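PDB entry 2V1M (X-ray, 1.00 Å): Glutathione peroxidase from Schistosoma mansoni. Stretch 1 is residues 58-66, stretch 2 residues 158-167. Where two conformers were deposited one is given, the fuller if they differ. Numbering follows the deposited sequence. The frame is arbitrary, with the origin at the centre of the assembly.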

# COMPACT_ATOMS: atom_id res chain seq x y z
N THR A 58 7.31 12.55 -1.24
CA THR A 58 7.97 13.82 -1.01
C THR A 58 7.15 15.00 -1.59
O THR A 58 7.09 16.08 -1.01
CB THR A 58 9.41 13.74 -1.52
OG1 THR A 58 10.11 12.76 -0.73
CG2 THR A 58 10.12 15.07 -1.38
N ARG A 59 6.52 14.77 -2.75
CA ARG A 59 5.71 15.82 -3.36
C ARG A 59 4.41 16.09 -2.59
O ARG A 59 3.95 17.25 -2.52
CB ARG A 59 5.39 15.48 -4.84
CG ARG A 59 4.63 16.55 -5.58
CD ARG A 59 4.35 16.16 -7.01
NE ARG A 59 5.45 16.55 -7.88
CZ ARG A 59 5.42 16.50 -9.20
NH1 ARG A 59 6.48 16.89 -9.90
NH2 ARG A 59 4.35 16.04 -9.84
N LEU A 60 3.80 15.03 -2.04
CA LEU A 60 2.39 15.11 -1.63
C LEU A 60 2.12 14.84 -0.16
O LEU A 60 0.97 15.07 0.26
CB LEU A 60 1.56 14.18 -2.51
CG LEU A 60 1.55 14.58 -4.00
CD1 LEU A 60 0.83 13.52 -4.81
CD2 LEU A 60 0.95 15.96 -4.24
N VAL A 61 3.09 14.40 0.65
CA VAL A 61 2.79 14.14 2.05
C VAL A 61 2.25 15.38 2.76
O VAL A 61 1.32 15.29 3.57
CB VAL A 61 4.03 13.56 2.77
CG1 VAL A 61 5.21 14.55 2.79
CG2 VAL A 61 3.65 13.07 4.20
N GLY A 62 2.81 16.54 2.43
CA GLY A 62 2.37 17.78 3.07
C GLY A 62 0.96 18.20 2.69
O GLY A 62 0.38 19.05 3.36
N LYS A 63 0.43 17.65 1.59
CA LYS A 63 -0.90 17.93 1.11
C LYS A 63 -1.93 16.92 1.60
O LYS A 63 -3.12 17.09 1.36
CB LYS A 63 -0.90 17.96 -0.42
CG LYS A 63 -0.05 19.06 -1.02
CD LYS A 63 -0.14 19.05 -2.56
CE LYS A 63 1.07 19.67 -3.23
NZ LYS A 63 1.40 20.99 -2.64
N GLY A 64 -1.46 15.88 2.28
CA GLY A 64 -2.36 14.88 2.89
C GLY A 64 -2.27 13.46 2.35
O GLY A 64 -3.11 12.64 2.72
N LEU A 65 -1.30 13.15 1.48
CA LEU A 65 -1.13 11.79 1.01
C LEU A 65 -0.34 10.96 2.02
O LEU A 65 0.73 11.41 2.49
CB LEU A 65 -0.39 11.76 -0.32
CG LEU A 65 -0.13 10.34 -0.86
CD1 LEU A 65 -1.42 9.63 -1.24
CD2 LEU A 65 0.79 10.43 -2.07
N ARG A 66 -0.80 9.74 2.29
CA ARG A 66 -0.05 8.75 3.07
C ARG A 66 0.08 7.49 2.23
O ARG A 66 -0.90 6.92 1.79
CB ARG A 66 -0.76 8.47 4.41
CG ARG A 66 -0.88 9.73 5.29
CD ARG A 66 0.47 10.21 5.77
NE ARG A 66 0.32 11.37 6.65
CZ ARG A 66 0.25 12.64 6.22
NH1 ARG A 66 0.22 12.93 4.92
NH2 ARG A 66 0.14 13.63 7.11
N ILE A 158 -0.93 7.45 -11.05
CA ILE A 158 -2.00 7.53 -10.05
C ILE A 158 -2.10 8.97 -9.49
O ILE A 158 -3.07 9.31 -8.79
CB ILE A 158 -1.75 6.49 -8.93
CG1 ILE A 158 -1.64 5.10 -9.55
CG2 ILE A 158 -2.85 6.51 -7.86
CD1 ILE A 158 -1.19 4.03 -8.58
N GLU A 159 -1.13 9.82 -9.80
CA GLU A 159 -1.06 11.12 -9.14
C GLU A 159 -2.28 11.99 -9.45
O GLU A 159 -2.76 12.69 -8.55
CB GLU A 159 0.23 11.82 -9.58
CG GLU A 159 0.54 13.01 -8.73
CD GLU A 159 2.02 13.34 -8.67
OE1 GLU A 159 2.89 12.44 -8.73
OE2 GLU A 159 2.29 14.55 -8.54
N GLY A 160 -2.78 11.98 -10.68
CA GLY A 160 -3.96 12.79 -11.02
C GLY A 160 -5.16 12.41 -10.14
O GLY A 160 -5.89 13.29 -9.61
N ASP A 161 -5.39 11.11 -9.98
CA ASP A 161 -6.48 10.64 -9.14
C ASP A 161 -6.26 11.02 -7.68
O ASP A 161 -7.20 11.39 -6.98
CB ASP A 161 -6.64 9.12 -9.27
CG ASP A 161 -7.14 8.68 -10.67
OD1 ASP A 161 -7.71 9.51 -11.41
OD2 ASP A 161 -6.99 7.47 -10.99
N ILE A 162 -5.01 10.92 -7.20
CA ILE A 162 -4.71 11.37 -5.86
C ILE A 162 -5.06 12.85 -5.69
O ILE A 162 -5.65 13.23 -4.69
CB ILE A 162 -3.22 11.10 -5.54
CG1 ILE A 162 -3.02 9.58 -5.31
CG2 ILE A 162 -2.77 11.90 -4.28
CD1 ILE A 162 -1.55 9.15 -5.38
N MET A 163 -4.66 13.70 -6.64
CA MET A 163 -4.96 15.14 -6.52
C MET A 163 -6.44 15.39 -6.40
O MET A 163 -6.87 16.28 -5.65
CB MET A 163 -4.38 15.96 -7.70
CG MET A 163 -2.85 15.87 -7.85
SD MET A 163 -1.91 16.05 -6.38
CE MET A 163 -2.06 17.81 -6.07
N GLU A 164 -7.25 14.65 -7.16
CA GLU A 164 -8.70 14.86 -7.05
C GLU A 164 -9.15 14.58 -5.62
O GLU A 164 -9.88 15.39 -5.00
CB GLU A 164 -9.47 14.02 -8.09
CG GLU A 164 -9.20 14.47 -9.55
CD GLU A 164 -9.78 13.55 -10.64
OE1 GLU A 164 -9.52 12.33 -10.65
OE2 GLU A 164 -10.47 14.08 -11.52
N LEU A 165 -8.69 13.46 -5.07
CA LEU A 165 -9.15 13.12 -3.71
C LEU A 165 -8.56 14.05 -2.64
O LEU A 165 -9.21 14.30 -1.61
CB LEU A 165 -8.87 11.66 -3.40
CG LEU A 165 -9.53 10.63 -4.31
CD1 LEU A 165 -9.23 9.23 -3.76
CD2 LEU A 165 -11.05 10.86 -4.39
N LEU A 166 -7.34 14.55 -2.85
CA LEU A 166 -6.75 15.51 -1.88
C LEU A 166 -7.51 16.81 -1.85
O LEU A 166 -7.59 17.46 -0.80
CB LEU A 166 -5.29 15.82 -2.24
CG LEU A 166 -4.27 14.69 -2.01
CD1 LEU A 166 -2.93 15.08 -2.57
CD2 LEU A 166 -4.10 14.34 -0.52
N GLU A 167 -8.08 17.19 -3.00
CA GLU A 167 -8.83 18.44 -3.10
C GLU A 167 -10.14 18.35 -2.32
O GLU A 167 -10.61 19.39 -1.82
CB GLU A 167 -9.10 18.79 -4.57
CG GLU A 167 -7.98 19.51 -5.30
CD GLU A 167 -7.63 20.88 -4.74
OE1 GLU A 167 -8.40 21.44 -3.93
OE2 GLU A 167 -6.56 21.40 -5.11

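The stretch 158-167 presents a helix, held by i to i+4 bonds such as Leu166 N to Ile162 O (2.8 Å), against a chain that leaves a helix, passes through a 3-10 segment and enters a strand at Leu65. The backbones draw closer along the contact: CA to CA is 8.8 Å for Leu60 and Met163 but 6.5 Å for Gly64 and Leu166.

The main bump is Leu60 (chi1 m, chi2 t), a knob in the hollow formed by Glu159, Ile162, Met163 and Leu166. Its CD1 lies 4.0 Å from Glu159 CG and 4.0 Å from Ile162 CG2; its CD2 lies 3.6 Å from Met163 SD and 4.3 Å from Leu166 CD1. Leu65 CD1 also reaches Ile162 CG2, at 4.0 Å.

Leu166 answers as a bump from the helix. Its CD2 rests on the turn backbone, 3.5 Å from Lys63 O, 3.5 Å from Gly64 C and 3.6 Å from Leu65 N. An ideal CB on Gly64 would sit a tight 3.4 Å from Leu166 CD2, although the phi/psi of 116/8° alone calls for glycine.

One polar link flanks this apolar packing: Arg59 NH2 donates to Glu159 OE2 (2.9 Å, 159°) in a salt bridge, with the carboxylate oxygen near the guanidinium plane.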